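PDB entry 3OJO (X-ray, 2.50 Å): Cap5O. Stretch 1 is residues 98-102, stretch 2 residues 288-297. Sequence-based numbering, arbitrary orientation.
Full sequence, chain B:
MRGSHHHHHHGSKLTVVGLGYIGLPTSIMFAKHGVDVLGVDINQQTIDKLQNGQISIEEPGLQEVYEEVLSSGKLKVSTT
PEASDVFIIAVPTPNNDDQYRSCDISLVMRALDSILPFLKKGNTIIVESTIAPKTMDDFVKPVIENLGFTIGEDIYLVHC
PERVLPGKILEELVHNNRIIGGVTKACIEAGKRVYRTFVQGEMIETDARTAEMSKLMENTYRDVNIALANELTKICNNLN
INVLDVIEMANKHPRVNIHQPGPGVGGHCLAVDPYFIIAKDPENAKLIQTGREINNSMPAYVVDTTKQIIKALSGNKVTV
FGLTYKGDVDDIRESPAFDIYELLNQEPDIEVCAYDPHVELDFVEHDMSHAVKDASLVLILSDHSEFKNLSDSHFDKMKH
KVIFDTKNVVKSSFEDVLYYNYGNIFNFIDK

Stretch 1 98-102: DQYRS
Stretch 2 288-297: IQTGREINNS

Two segments far apart in sequence can pack closely without a single hydrogen bond between them, and Cap5O offers a compact example. Residues 288-297 belong to a helix that begins earlier in the chain, with phi/psi near -60/-45 through most of its length and i-to-i+4 bonds such as Asn296 N to Arg292 O, 2.8 Å. Against it lies the irregular segment 98-102, in which Tyr100 adopts -59/-15 and Arg101 a left-handed 52/72. Asp98 holds this loop closed: its OD1 accepts from Ser102 N at 3.1 Å, while a weak bond joins Arg101 N to Asp98 O at 3.5 Å. The register is set by Tyr100 and Gln289, whose CA atoms lie 5.4 Å apart, and the contact buries 372 Å² in total.

Nonpolar packing centres on that pair. Tyr100 (chi1 m, chi2 -87°) leaves its backbone sideways, yet its end comes nearer the helix. Gln289 extends (t, t), placing CG 4.2 Å from the Tyr100 ring centroid in an off-centre CH-pi contact. Tyr100 OH and Gln289 NE2 are 2.8 Å apart, but the angle is too poor for a hydrogen bond.

A close approach of like charges supplies the second theme. Arg101, extended beyond an off-well chi1 of 95° (chi2 and chi3 t), and Arg292, folded with chi1 -81°, chi2 -91° and chi3 81°, point their CB atoms toward the opposing stretch. Arg101 NE lies over one face of the Arg292 guanidinium and Arg292 CZ over one face of that of Arg101, with Arg101 NE 3.2 Å from Arg292 NE; both atoms are donors, so no bond links them. Polar partners satisfy some of the donors: Arg292 NH1 donates to Asn296 OD1 at 2.7 Å, and Arg292 NE, Arg292 NH2 and Arg101 NH1 are bonded elsewhere in the structure.

Backbone carbonyls complete the fit, Tyr100 O and Gln99 O approaching Arg292 CD at 3.5 and 3.6 Å, respectively.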

# COMPACT_ATOMS: atom_id res chain seq x y z
N ASP B 98 -8.28 -18.29 -11.85
CA ASP B 98 -8.47 -16.94 -12.38
C ASP B 98 -7.32 -16.03 -11.90
O ASP B 98 -6.66 -16.32 -10.90
CB ASP B 98 -9.86 -16.37 -12.01
CG ASP B 98 -10.04 -15.83 -10.60
OD1 ASP B 98 -9.54 -16.46 -9.64
OD2 ASP B 98 -10.72 -14.79 -10.45
N GLN B 99 -7.10 -14.94 -12.66
CA GLN B 99 -6.07 -13.90 -12.51
C GLN B 99 -6.10 -13.28 -11.11
O GLN B 99 -5.12 -13.40 -10.36
CB GLN B 99 -6.26 -12.78 -13.57
CG GLN B 99 -6.86 -13.21 -14.92
CD GLN B 99 -8.38 -13.37 -14.90
OE1 GLN B 99 -9.13 -12.43 -14.63
NE2 GLN B 99 -8.86 -14.58 -15.21
N TYR B 100 -7.25 -12.66 -10.77
CA TYR B 100 -7.60 -11.94 -9.54
C TYR B 100 -7.51 -12.76 -8.25
O TYR B 100 -7.52 -12.17 -7.16
CB TYR B 100 -9.03 -11.38 -9.67
CG TYR B 100 -9.18 -10.31 -10.72
CD1 TYR B 100 -8.93 -8.97 -10.42
CD2 TYR B 100 -9.55 -10.63 -12.02
CE1 TYR B 100 -9.07 -7.98 -11.38
CE2 TYR B 100 -9.67 -9.64 -13.00
CZ TYR B 100 -9.43 -8.31 -12.68
OH TYR B 100 -9.54 -7.34 -13.64
N ARG B 101 -7.44 -14.11 -8.36
CA ARG B 101 -7.48 -15.07 -7.25
C ARG B 101 -8.71 -14.81 -6.34
O ARG B 101 -8.63 -14.22 -5.25
CB ARG B 101 -6.11 -15.32 -6.57
CG ARG B 101 -5.82 -14.49 -5.33
CD ARG B 101 -4.52 -14.85 -4.67
NE ARG B 101 -4.08 -13.75 -3.83
CZ ARG B 101 -3.14 -13.83 -2.90
NH1 ARG B 101 -2.52 -14.99 -2.66
NH2 ARG B 101 -2.81 -12.76 -2.18
N SER B 102 -9.87 -15.14 -6.88
CA SER B 102 -11.12 -14.97 -6.18
C SER B 102 -11.32 -16.17 -5.28
O SER B 102 -10.77 -17.26 -5.53
CB SER B 102 -12.27 -14.87 -7.18
OG SER B 102 -12.59 -13.51 -7.38
N ILE B 288 -5.63 -4.17 -8.43
CA ILE B 288 -5.63 -5.50 -7.82
C ILE B 288 -5.10 -6.55 -8.82
O ILE B 288 -4.25 -7.35 -8.45
CB ILE B 288 -7.01 -5.87 -7.19
CG1 ILE B 288 -7.36 -4.89 -6.05
CG2 ILE B 288 -7.02 -7.33 -6.67
CD1 ILE B 288 -8.83 -4.75 -5.72
N GLN B 289 -5.59 -6.51 -10.07
CA GLN B 289 -5.20 -7.40 -11.17
C GLN B 289 -3.69 -7.30 -11.45
O GLN B 289 -3.00 -8.33 -11.50
CB GLN B 289 -5.99 -7.03 -12.42
CG GLN B 289 -5.81 -7.96 -13.61
CD GLN B 289 -6.52 -7.41 -14.82
OE1 GLN B 289 -6.21 -6.31 -15.31
NE2 GLN B 289 -7.48 -8.16 -15.33
N THR B 290 -3.18 -6.07 -11.62
CA THR B 290 -1.77 -5.76 -11.85
C THR B 290 -0.90 -6.30 -10.71
O THR B 290 0.11 -6.95 -10.99
CB THR B 290 -1.61 -4.26 -12.08
OG1 THR B 290 -2.52 -3.86 -13.11
CG2 THR B 290 -0.19 -3.88 -12.46
N GLY B 291 -1.33 -6.08 -9.46
CA GLY B 291 -0.65 -6.57 -8.27
C GLY B 291 -0.49 -8.08 -8.27
O GLY B 291 0.55 -8.60 -7.89
N ARG B 292 -1.54 -8.78 -8.71
CA ARG B 292 -1.62 -10.24 -8.82
C ARG B 292 -0.69 -10.74 -9.95
O ARG B 292 0.03 -11.72 -9.76
CB ARG B 292 -3.08 -10.64 -9.11
CG ARG B 292 -3.98 -10.70 -7.87
CD ARG B 292 -3.99 -12.07 -7.23
NE ARG B 292 -2.81 -12.30 -6.37
CZ ARG B 292 -1.82 -13.13 -6.66
NH1 ARG B 292 -1.84 -13.85 -7.78
NH2 ARG B 292 -0.78 -13.25 -5.84
N GLU B 293 -0.69 -10.02 -11.09
CA GLU B 293 0.16 -10.30 -12.24
C GLU B 293 1.63 -10.25 -11.85
O GLU B 293 2.38 -11.17 -12.22
CB GLU B 293 -0.12 -9.32 -13.39
CG GLU B 293 -1.43 -9.59 -14.14
CD GLU B 293 -1.95 -8.51 -15.08
OE1 GLU B 293 -3.11 -8.64 -15.53
OE2 GLU B 293 -1.21 -7.54 -15.38
N ILE B 294 2.04 -9.20 -11.08
CA ILE B 294 3.40 -8.99 -10.59
C ILE B 294 3.78 -10.10 -9.65
O ILE B 294 4.83 -10.71 -9.83
CB ILE B 294 3.65 -7.55 -10.00
CG1 ILE B 294 3.45 -6.47 -11.08
CG2 ILE B 294 5.03 -7.42 -9.38
CD1 ILE B 294 2.93 -5.18 -10.55
N ASN B 295 2.90 -10.43 -8.69
CA ASN B 295 3.13 -11.51 -7.73
C ASN B 295 3.23 -12.89 -8.36
O ASN B 295 4.06 -13.71 -7.93
CB ASN B 295 2.16 -11.45 -6.55
CG ASN B 295 2.35 -10.22 -5.69
OD1 ASN B 295 3.43 -9.63 -5.62
ND2 ASN B 295 1.30 -9.79 -5.02
N ASN B 296 2.44 -13.12 -9.43
CA ASN B 296 2.44 -14.36 -10.20
C ASN B 296 3.72 -14.52 -11.03
O ASN B 296 4.12 -15.65 -11.32
CB ASN B 296 1.22 -14.43 -11.14
CG ASN B 296 -0.09 -14.73 -10.46
OD1 ASN B 296 -0.17 -15.27 -9.35
ND2 ASN B 296 -1.16 -14.37 -11.12
N SER B 297 4.35 -13.39 -11.42
CA SER B 297 5.57 -13.38 -12.24
C SER B 297 6.86 -13.61 -11.44
O SER B 297 7.91 -13.82 -12.06
CB SER B 297 5.65 -12.06 -13.01
OG SER B 297 6.10 -11.01 -12.16